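Local structure of Stk_08120 (Sulfolobus tokodaii str. 7, 2EJX) at residues 6-10 and 118-122; 17-21 and 90-96; 54-58 and 110-114. The protein probably carries fatty acids, as a member of a thermoacidophile-specific protein family (DUF3211) related in fold to the Bet v 1-like proteins. Residues are numbered along the deposited sequence.

Contact 1 (6-10 and 118-122)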
loop_
_atom_site.group_PDB
_atom_site.type_symbol
_atom_site.label_atom_id
_atom_site.label_comp_id
_atom_site.label_asym_id
_atom_site.label_seq_id
_atom_site.Cartn_x
_atom_site.Cartn_y
_atom_site.Cartn_z
ATOM N N LYS A 6 -0.350 11.722 -9.244
ATOM C CA LYS A 6 -0.105 10.908 -8.016
ATOM C C LYS A 6 -1.156 11.207 -6.958
ATOM O O LYS A 6 -1.689 12.331 -6.915
ATOM C CB LYS A 6 1.299 11.163 -7.472
ATOM C CG LYS A 6 1.687 12.626 -7.221
ATOM C CD LYS A 6 3.174 12.739 -6.922
ATOM C CE LYS A 6 3.486 13.903 -5.985
ATOM N NZ LYS A 6 3.688 15.220 -6.682
ATOM N N VAL A 7 -1.457 10.203 -6.126
ATOM C CA VAL A 7 -2.406 10.316 -5.009
ATOM C C VAL A 7 -1.522 10.138 -3.786
ATOM O O VAL A 7 -0.652 9.269 -3.793
ATOM C CB VAL A 7 -3.472 9.175 -5.036
ATOM C CG1 VAL A 7 -4.477 9.319 -3.868
ATOM C CG2 VAL A 7 -4.224 9.181 -6.358
ATOM N N GLU A 8 -1.698 10.974 -2.764
ATOM C CA GLU A 8 -0.896 10.779 -1.558
ATOM C C GLU A 8 -1.624 11.077 -0.268
ATOM O O GLU A 8 -2.718 11.623 -0.278
ATOM C CB GLU A 8 0.389 11.590 -1.626
ATOM C CG GLU A 8 0.228 13.046 -1.777
ATOM C CD GLU A 8 1.551 13.670 -2.169
ATOM O OE1 GLU A 8 2.553 13.481 -1.429
ATOM O OE2 GLU A 8 1.596 14.327 -3.230
ATOM N N LYS A 9 -0.975 10.746 0.842
ATOM C CA LYS A 9 -1.595 10.857 2.147
ATOM C C LYS A 9 -0.494 10.854 3.178
ATOM O O LYS A 9 0.371 9.996 3.147
ATOM C CB LYS A 9 -2.546 9.645 2.385
ATOM C CG LYS A 9 -3.332 9.738 3.741
ATOM C CD LYS A 9 -4.548 10.665 3.551
ATOM C CE LYS A 9 -5.227 10.995 4.879
ATOM N NZ LYS A 9 -6.312 11.989 4.566
ATOM N N GLU A 10 -0.560 11.792 4.129
ATOM C CA GLU A 10 0.322 11.819 5.261
ATOM C C GLU A 10 -0.367 11.032 6.335
ATOM O O GLU A 10 -1.590 11.145 6.476
ATOM C CB GLU A 10 0.493 13.271 5.743
ATOM C CG GLU A 10 1.318 13.384 6.987
ATOM C CD GLU A 10 1.624 14.817 7.349
ATOM O OE1 GLU A 10 0.854 15.390 8.127
ATOM O OE2 GLU A 10 2.626 15.361 6.834
ATOM N N ASN A 118 -9.375 4.435 0.865
ATOM C CA ASN A 118 -8.449 3.537 1.559
ATOM C C ASN A 118 -7.393 4.287 2.333
ATOM O O ASN A 118 -7.127 3.989 3.490
ATOM C CB ASN A 118 -7.765 2.607 0.551
ATOM C CG ASN A 118 -8.619 1.394 0.199
ATOM O OD1 ASN A 118 -9.452 0.921 1.007
ATOM N ND2 ASN A 118 -8.424 0.877 -1.011
ATOM N N LEU A 119 -6.778 5.280 1.694
ATOM C CA LEU A 119 -5.770 6.061 2.397
ATOM C C LEU A 119 -6.314 6.839 3.594
ATOM O O LEU A 119 -5.647 6.940 4.624
ATOM C CB LEU A 119 -4.988 6.983 1.427
ATOM C CG LEU A 119 -4.147 6.281 0.363
ATOM C CD1 LEU A 119 -3.599 7.303 -0.632
ATOM C CD2 LEU A 119 -2.968 5.467 0.996
ATOM N N ASP A 120 -7.512 7.405 3.451
ATOM C CA ASP A 120 -8.203 8.077 4.554
ATOM C C ASP A 120 -8.480 7.142 5.697
ATOM O O ASP A 120 -8.226 7.487 6.836
ATOM C CB ASP A 120 -9.526 8.705 4.050
ATOM C CG ASP A 120 -9.307 9.938 3.184
ATOM O OD1 ASP A 120 -8.181 10.420 3.072
ATOM O OD2 ASP A 120 -10.287 10.432 2.625
ATOM N N ARG A 121 -9.022 5.945 5.390
ATOM C CA ARG A 121 -9.300 4.951 6.416
ATOM C C ARG A 121 -7.995 4.505 7.119
ATOM O O ARG A 121 -7.941 4.394 8.331
ATOM C CB ARG A 121 -10.007 3.733 5.770
ATOM C CG ARG A 121 -10.405 2.637 6.770
ATOM C CD ARG A 121 -11.024 1.417 6.063
ATOM N NE ARG A 121 -10.206 0.995 4.917
ATOM C CZ ARG A 121 -9.053 0.318 4.991
ATOM N NH1 ARG A 121 -8.504 -0.073 6.157
ATOM N NH2 ARG A 121 -8.403 0.074 3.853
ATOM N N LEU A 122 -6.941 4.261 6.356
ATOM C CA LEU A 122 -5.642 3.918 6.949
ATOM C C LEU A 122 -5.134 5.043 7.864
ATOM O O LEU A 122 -4.708 4.773 8.985
ATOM C CB LEU A 122 -4.624 3.600 5.832
ATOM C CG LEU A 122 -3.405 2.709 5.982
ATOM C CD1 LEU A 122 -3.761 1.275 6.386
ATOM C CD2 LEU A 122 -2.708 2.744 4.584
#
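Strand 7-10 and helix 118-122 run nearly parallel. Their axes make an angle of 8° and approach to 8.8 Å. The closest CA atoms belong to Lys-9 and Leu-119, 6.4 Å apart. The contact is small and buries 208 Å² in all.

The apolar part centres on Leu-119. Its CA-to-CB bond points toward the strand, and its side chain fits between those of Val-7 and Lys-9, which also point toward the helix. Val-7 CG1 lies 3.9 Å from Leu-119 CD1. Lys-9 CB lies 3.7 Å from Leu-119 CB, so the start of the lysine chain packs as hydrocarbon. Glu-8, between these two on the strand, points away. Only its backbone comes close, with Glu-8 C 4.3 Å from Leu-119 CD1.

The polar part is one salt bridge. Lys-9 NZ donates a hydrogen bond to Asp-120 OD1 at 2.9 Å. The CA-to-CB bond of Asp-120 points away from the strand, but its carboxylate comes back within reach. The lysine thus covers the leucine with its carbons and pairs its charge at the margin of the contact. On the helix, Arg-121 NH2 donates to Asn-118 OD1 at 3.1 Å, a link that takes no part in the contact with the strand.

Strand 7-12 is an outermost strand of the antiparallel sheet. Its backbone pairs with strand 95-102, through Val-7 with Leu-100 and Lys-9 with Ile-98. The long helix 105-137 passes alongside this strand, as in the Bet v 1-like fold. Leu-119 and Leu-122 also touch Ile-34 of helix 27-34.

Contact 2 (17-21 and 90-96)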
loop_
_atom_site.group_PDB
_atom_site.type_symbol
_atom_site.label_atom_id
_atom_site.label_comp_id
_atom_site.label_asym_id
_atom_site.label_seq_id
_atom_site.Cartn_x
_atom_site.Cartn_y
_atom_site.Cartn_z
ATOM N N ILE A 17 7.895 3.826 14.647
ATOM C CA ILE A 17 7.878 4.133 13.219
ATOM C C ILE A 17 8.598 3.100 12.368
ATOM O O ILE A 17 8.251 2.912 11.225
ATOM C CB ILE A 17 8.455 5.561 12.917
ATOM C CG1 ILE A 17 8.180 5.946 11.452
ATOM C CG2 ILE A 17 9.985 5.648 13.276
ATOM C CD1 ILE A 17 6.733 6.377 11.147
ATOM N N ASP A 18 9.608 2.446 12.920
ATOM C CA ASP A 18 10.370 1.526 12.147
ATOM C C ASP A 18 9.608 0.229 12.001
ATOM O O ASP A 18 9.591 -0.382 10.936
ATOM C CB ASP A 18 11.791 1.386 12.732
ATOM C CG ASP A 18 12.580 2.697 12.601
ATOM O OD1 ASP A 18 12.537 3.332 11.514
ATOM O OD2 ASP A 18 13.189 3.128 13.596
ATOM N N VAL A 19 8.862 -0.127 13.033
ATOM C CA VAL A 19 7.922 -1.251 12.919
ATOM C C VAL A 19 6.856 -0.982 11.872
ATOM O O VAL A 19 6.552 -1.863 11.072
ATOM C CB VAL A 19 7.317 -1.594 14.326
ATOM C CG1 VAL A 19 6.172 -2.631 14.196
ATOM C CG2 VAL A 19 8.451 -2.178 15.212
ATOM N N VAL A 20 6.294 0.214 11.886
ATOM C CA VAL A 20 5.271 0.569 10.927
ATOM C C VAL A 20 5.773 0.488 9.482
ATOM O O VAL A 20 5.097 -0.050 8.595
ATOM C CB VAL A 20 4.710 1.953 11.240
ATOM C CG1 VAL A 20 3.703 2.385 10.181
ATOM C CG2 VAL A 20 4.024 1.957 12.711
ATOM N N MET A 21 6.931 1.095 9.252
ATOM C CA MET A 21 7.595 1.020 7.939
ATOM C C MET A 21 7.831 -0.436 7.506
ATOM O O MET A 21 7.625 -0.797 6.331
ATOM C CB MET A 21 8.917 1.792 7.974
ATOM C CG MET A 21 8.802 3.312 8.092
ATOM S SD MET A 21 7.951 4.047 6.649
ATOM C CE MET A 21 9.163 3.796 5.386
ATOM N N LYS A 90 9.289 7.448 5.322
ATOM C CA LYS A 90 9.348 7.984 6.650
ATOM C C LYS A 90 9.746 9.461 6.553
ATOM O O LYS A 90 10.747 9.792 5.923
ATOM C CB LYS A 90 10.343 7.178 7.510
ATOM C CG LYS A 90 10.682 7.857 8.845
ATOM C CD LYS A 90 11.414 6.938 9.750
ATOM C CE LYS A 90 11.969 7.681 10.938
ATOM N NZ LYS A 90 12.962 6.856 11.693
ATOM N N LYS A 91 8.979 10.339 7.196
ATOM C CA LYS A 91 9.273 11.771 7.205
ATOM C C LYS A 91 9.922 12.203 8.509
ATOM O O LYS A 91 10.807 13.073 8.497
ATOM C CB LYS A 91 8.016 12.582 6.900
ATOM C CG LYS A 91 7.372 12.229 5.592
ATOM C CD LYS A 91 6.541 13.376 5.012
ATOM C CE LYS A 91 5.422 13.778 5.928
ATOM N NZ LYS A 91 4.398 14.586 5.220
ATOM N N ASP A 92 9.469 11.643 9.640
ATOM C CA ASP A 92 10.135 11.838 10.938
ATOM C C ASP A 92 9.689 10.707 11.819
ATOM O O ASP A 92 9.117 9.736 11.295
ATOM C CB ASP A 92 9.798 13.198 11.593
ATOM C CG ASP A 92 8.290 13.462 11.686
ATOM O OD1 ASP A 92 7.484 12.557 12.064
ATOM O OD2 ASP A 92 7.915 14.600 11.361
ATOM N N ASN A 93 9.906 10.845 13.136
ATOM C CA ASN A 93 9.633 9.751 14.085
ATOM C C ASN A 93 8.146 9.408 14.256
ATOM O O ASN A 93 7.800 8.354 14.821
ATOM C CB ASN A 93 10.240 10.066 15.479
ATOM C CG ASN A 93 9.887 8.985 16.528
ATOM O OD1 ASN A 93 9.052 9.204 17.428
ATOM N ND2 ASN A 93 10.486 7.804 16.385
ATOM N N ASN A 94 7.262 10.289 13.794
ATOM C CA ASN A 94 5.824 10.061 14.000
ATOM C C ASN A 94 4.991 10.233 12.749
ATOM O O ASN A 94 3.796 10.374 12.857
ATOM C CB ASN A 94 5.238 11.009 15.077
ATOM C CG ASN A 94 5.816 10.765 16.456
ATOM O OD1 ASN A 94 5.411 9.827 17.164
ATOM N ND2 ASN A 94 6.733 11.642 16.874
ATOM N N THR A 95 5.630 10.281 11.572
ATOM C CA THR A 95 4.936 10.686 10.358
ATOM C C THR A 95 5.535 9.952 9.170
ATOM O O THR A 95 6.761 9.845 9.054
ATOM C CB THR A 95 5.070 12.213 10.084
ATOM O OG1 THR A 95 4.954 12.911 11.321
ATOM C CG2 THR A 95 3.990 12.698 9.148
ATOM N N LEU A 96 4.660 9.479 8.291
ATOM C CA LEU A 96 5.076 8.962 7.028
ATOM C C LEU A 96 4.231 9.533 5.901
ATOM O O LEU A 96 3.198 10.182 6.137
ATOM C CB LEU A 96 5.093 7.426 7.022
ATOM C CG LEU A 96 3.840 6.599 7.288
ATOM C CD1 LEU A 96 2.929 6.400 6.059
ATOM C CD2 LEU A 96 4.244 5.245 7.836
HETATM O O HOH W 1 8.825 5.957 16.439
#
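Ile-17 has the most surface covered here, 105 Å². It sits at the start of helix 17-24 and points into the hairpin end. Its CB lies 3.4 Å from Asn-93 O, and its CG2 lies 3.6 Å from Lys-90 NZ. Water 1 joins the backbones: it accepts from Ile-17 N at 2.9 Å and donates to Asn-93 O at 3.1 Å.

Lys-90 follows with 78 Å². Its extended chain runs beside the helix, and NZ forms a long salt bridge with Asp-18 OD1 at 3.6 Å. Met-21 CE reaches Lys-90 N at 3.7 Å.

Leu-96 and Met-21 bury 53 Å² each. Leu-96 CD2 lies 3.7 Å from Val-20 CG1 and 4.1 Å from Met-21 SD.

Asp-92 OD1 shapes the turn. It accepts from Asn-94 N at 2.9 Å, an Asx turn, and from Thr-95 OG1 at 2.7 Å. The arrangement is a beta hairpin with a type I turn, packed against a short helix that follows the first strand, as in Bet v 1-like folds.

Contact 3 (54-58 and 110-114)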
loop_
_atom_site.group_PDB
_atom_site.type_symbol
_atom_site.label_atom_id
_atom_site.label_comp_id
_atom_site.label_asym_id
_atom_site.label_seq_id
_atom_site.Cartn_x
_atom_site.Cartn_y
_atom_site.Cartn_z
ATOM N N LYS A 54 -11.087 -5.708 -8.081
ATOM C CA LYS A 54 -12.115 -5.114 -8.948
ATOM C C LYS A 54 -12.630 -3.790 -8.370
ATOM O O LYS A 54 -12.768 -3.635 -7.148
ATOM C CB LYS A 54 -13.251 -6.103 -9.146
ATOM C CG LYS A 54 -14.403 -5.618 -10.043
ATOM C CD LYS A 54 -15.414 -6.696 -10.259
ATOM C CE LYS A 54 -16.319 -6.333 -11.436
ATOM N NZ LYS A 54 -17.217 -7.482 -11.748
ATOM N N PHE A 55 -12.905 -2.825 -9.251
ATOM C CA PHE A 55 -13.647 -1.625 -8.867
ATOM C C PHE A 55 -14.514 -1.249 -10.067
ATOM O O PHE A 55 -14.097 -1.437 -11.223
ATOM C CB PHE A 55 -12.748 -0.470 -8.445
ATOM C CG PHE A 55 -11.821 -0.007 -9.515
ATOM C CD1 PHE A 55 -12.141 1.084 -10.305
ATOM C CD2 PHE A 55 -10.633 -0.686 -9.763
ATOM C CE1 PHE A 55 -11.292 1.494 -11.326
ATOM C CE2 PHE A 55 -9.767 -0.274 -10.785
ATOM C CZ PHE A 55 -10.105 0.806 -11.570
ATOM N N LEU A 56 -15.714 -0.763 -9.783
ATOM C CA LEU A 56 -16.738 -0.603 -10.812
ATOM C C LEU A 56 -16.838 -1.918 -11.611
ATOM O O LEU A 56 -16.821 -2.995 -11.006
ATOM C CB LEU A 56 -16.412 0.600 -11.714
ATOM C CG LEU A 56 -16.307 1.976 -11.008
ATOM C CD1 LEU A 56 -15.701 2.962 -11.973
ATOM C CD2 LEU A 56 -17.635 2.477 -10.516
ATOM N N ALA A 57 -16.917 -1.842 -12.942
ATOM C CA ALA A 57 -16.979 -3.054 -13.770
ATOM C C ALA A 57 -15.621 -3.672 -14.104
ATOM O O ALA A 57 -15.554 -4.668 -14.835
ATOM C CB ALA A 57 -17.783 -2.798 -15.058
ATOM N N PHE A 58 -14.549 -3.136 -13.524
ATOM C CA PHE A 58 -13.215 -3.469 -13.966
ATOM C C PHE A 58 -12.404 -4.352 -13.034
ATOM O O PHE A 58 -11.867 -3.864 -12.065
ATOM C CB PHE A 58 -12.457 -2.177 -14.225
ATOM C CG PHE A 58 -13.246 -1.225 -15.069
ATOM C CD1 PHE A 58 -13.508 -1.542 -16.392
ATOM C CD2 PHE A 58 -13.758 -0.057 -14.533
ATOM C CE1 PHE A 58 -14.281 -0.674 -17.186
ATOM C CE2 PHE A 58 -14.539 0.823 -15.319
ATOM C CZ PHE A 58 -14.787 0.497 -16.633
ATOM N N LEU A 110 -10.480 6.639 -12.562
ATOM C CA LEU A 110 -11.539 5.782 -12.060
ATOM C C LEU A 110 -11.177 5.207 -10.689
ATOM O O LEU A 110 -12.051 5.095 -9.820
ATOM C CB LEU A 110 -11.805 4.686 -13.063
ATOM C CG LEU A 110 -12.442 5.145 -14.412
ATOM C CD1 LEU A 110 -12.629 3.964 -15.280
ATOM C CD2 LEU A 110 -13.776 5.782 -14.194
ATOM N N GLY A 111 -9.909 4.854 -10.492
ATOM C CA GLY A 111 -9.496 4.194 -9.227
ATOM C C GLY A 111 -9.318 5.181 -8.090
ATOM O O GLY A 111 -9.323 4.787 -6.897
ATOM N N LYS A 112 -9.177 6.469 -8.431
ATOM C CA LYS A 112 -8.829 7.477 -7.415
ATOM C C LYS A 112 -9.707 7.520 -6.156
ATOM O O LYS A 112 -9.147 7.470 -5.052
ATOM C CB LYS A 112 -8.633 8.901 -7.971
ATOM C CG LYS A 112 -7.868 9.766 -6.955
ATOM C CD LYS A 112 -7.537 11.144 -7.505
ATOM C CE LYS A 112 -6.713 11.932 -6.494
ATOM N NZ LYS A 112 -6.719 13.387 -6.851
ATOM N N PRO A 113 -11.052 7.616 -6.293
ATOM C CA PRO A 113 -11.798 7.677 -5.030
ATOM C C PRO A 113 -11.679 6.418 -4.154
ATOM O O PRO A 113 -11.863 6.525 -2.952
ATOM C CB PRO A 113 -13.248 7.852 -5.461
ATOM C CG PRO A 113 -13.291 7.437 -6.875
ATOM C CD PRO A 113 -11.964 7.692 -7.458
ATOM N N TYR A 114 -11.416 5.261 -4.752
ATOM C CA TYR A 114 -11.235 3.998 -4.002
ATOM C C TYR A 114 -9.908 4.029 -3.254
ATOM O O TYR A 114 -9.826 3.749 -2.053
ATOM C CB TYR A 114 -11.273 2.810 -4.980
ATOM C CG TYR A 114 -12.614 2.705 -5.635
ATOM C CD1 TYR A 114 -13.660 2.051 -4.990
ATOM C CD2 TYR A 114 -12.859 3.319 -6.870
ATOM C CE1 TYR A 114 -14.912 1.968 -5.575
ATOM C CE2 TYR A 114 -14.099 3.263 -7.462
ATOM C CZ TYR A 114 -15.126 2.567 -6.818
ATOM O OH TYR A 114 -16.374 2.525 -7.396
HETATM O O HOH W 2 -16.686 -0.847 -7.096
#
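Phe-55 is the centre of this contact. Its p rotamer (chi1 61°) places the ring beside helix 110-114. Leu-110 CB meets the ring edge, 3.7 Å from Phe-55 CE1. Gly-111 CA lies over one ring face, 4.3 Å from the centroid, as a CH-pi contact. The helix backbone itself, at Gly-111, lies against the ring.

Tyr-114 takes the m rotamer (chi1 -64°) and points toward the turn. Phe-55 CB sits over its ring face, 4.0 Å from the centroid, in a second CH-pi contact. The two aromatic rings meet obliquely, with planes at 47° and centroids 5.7 Å apart.

Leu-110 and Leu-56 are both in the mt rotamer. Leu-56 CD1 lies 4.1 Å from Leu-110 CD2, and Leu-56 CD2 lies 3.4 Å from Tyr-114 OH. Phe-58, also m, brings CE2 to 3.7 Å from Leu-110 CD1. Water 2 accepts from Leu-56 N at 2.9 Å and bonds weakly to Tyr-114 OH at 3.4 Å.

The type II' turn 55-58 joins strands 48-55 and 58-69 of the sheet. It meets the long helix 105-137 near its N-terminal end. Pro-36, in the loop after helix 27-34, touches both Phe-55 and Tyr-114.

How the contacts relate
All three contacts reach the same antiparallel sheet. Contacts 1 and 3 share helix 105-137, and their centres are 15 Å apart. They touch where Val-7 CG2 packs on Lys-112 CE at 3.7 Å. Contacts 1 and 2 are also centred 15 Å apart. They are joined by a salt bridge from Glu-10 OE2 to Lys-91 NZ at 2.5 Å, and Glu-10 CG packs on Thr-95 CG2 at 3.5 Å. Contacts 2 and 3 lie on opposite sides of the chain's centre. Their centres are 29 Å apart and their nearest atoms about 15 Å. No ligand places the fatty acid site relative to these contacts.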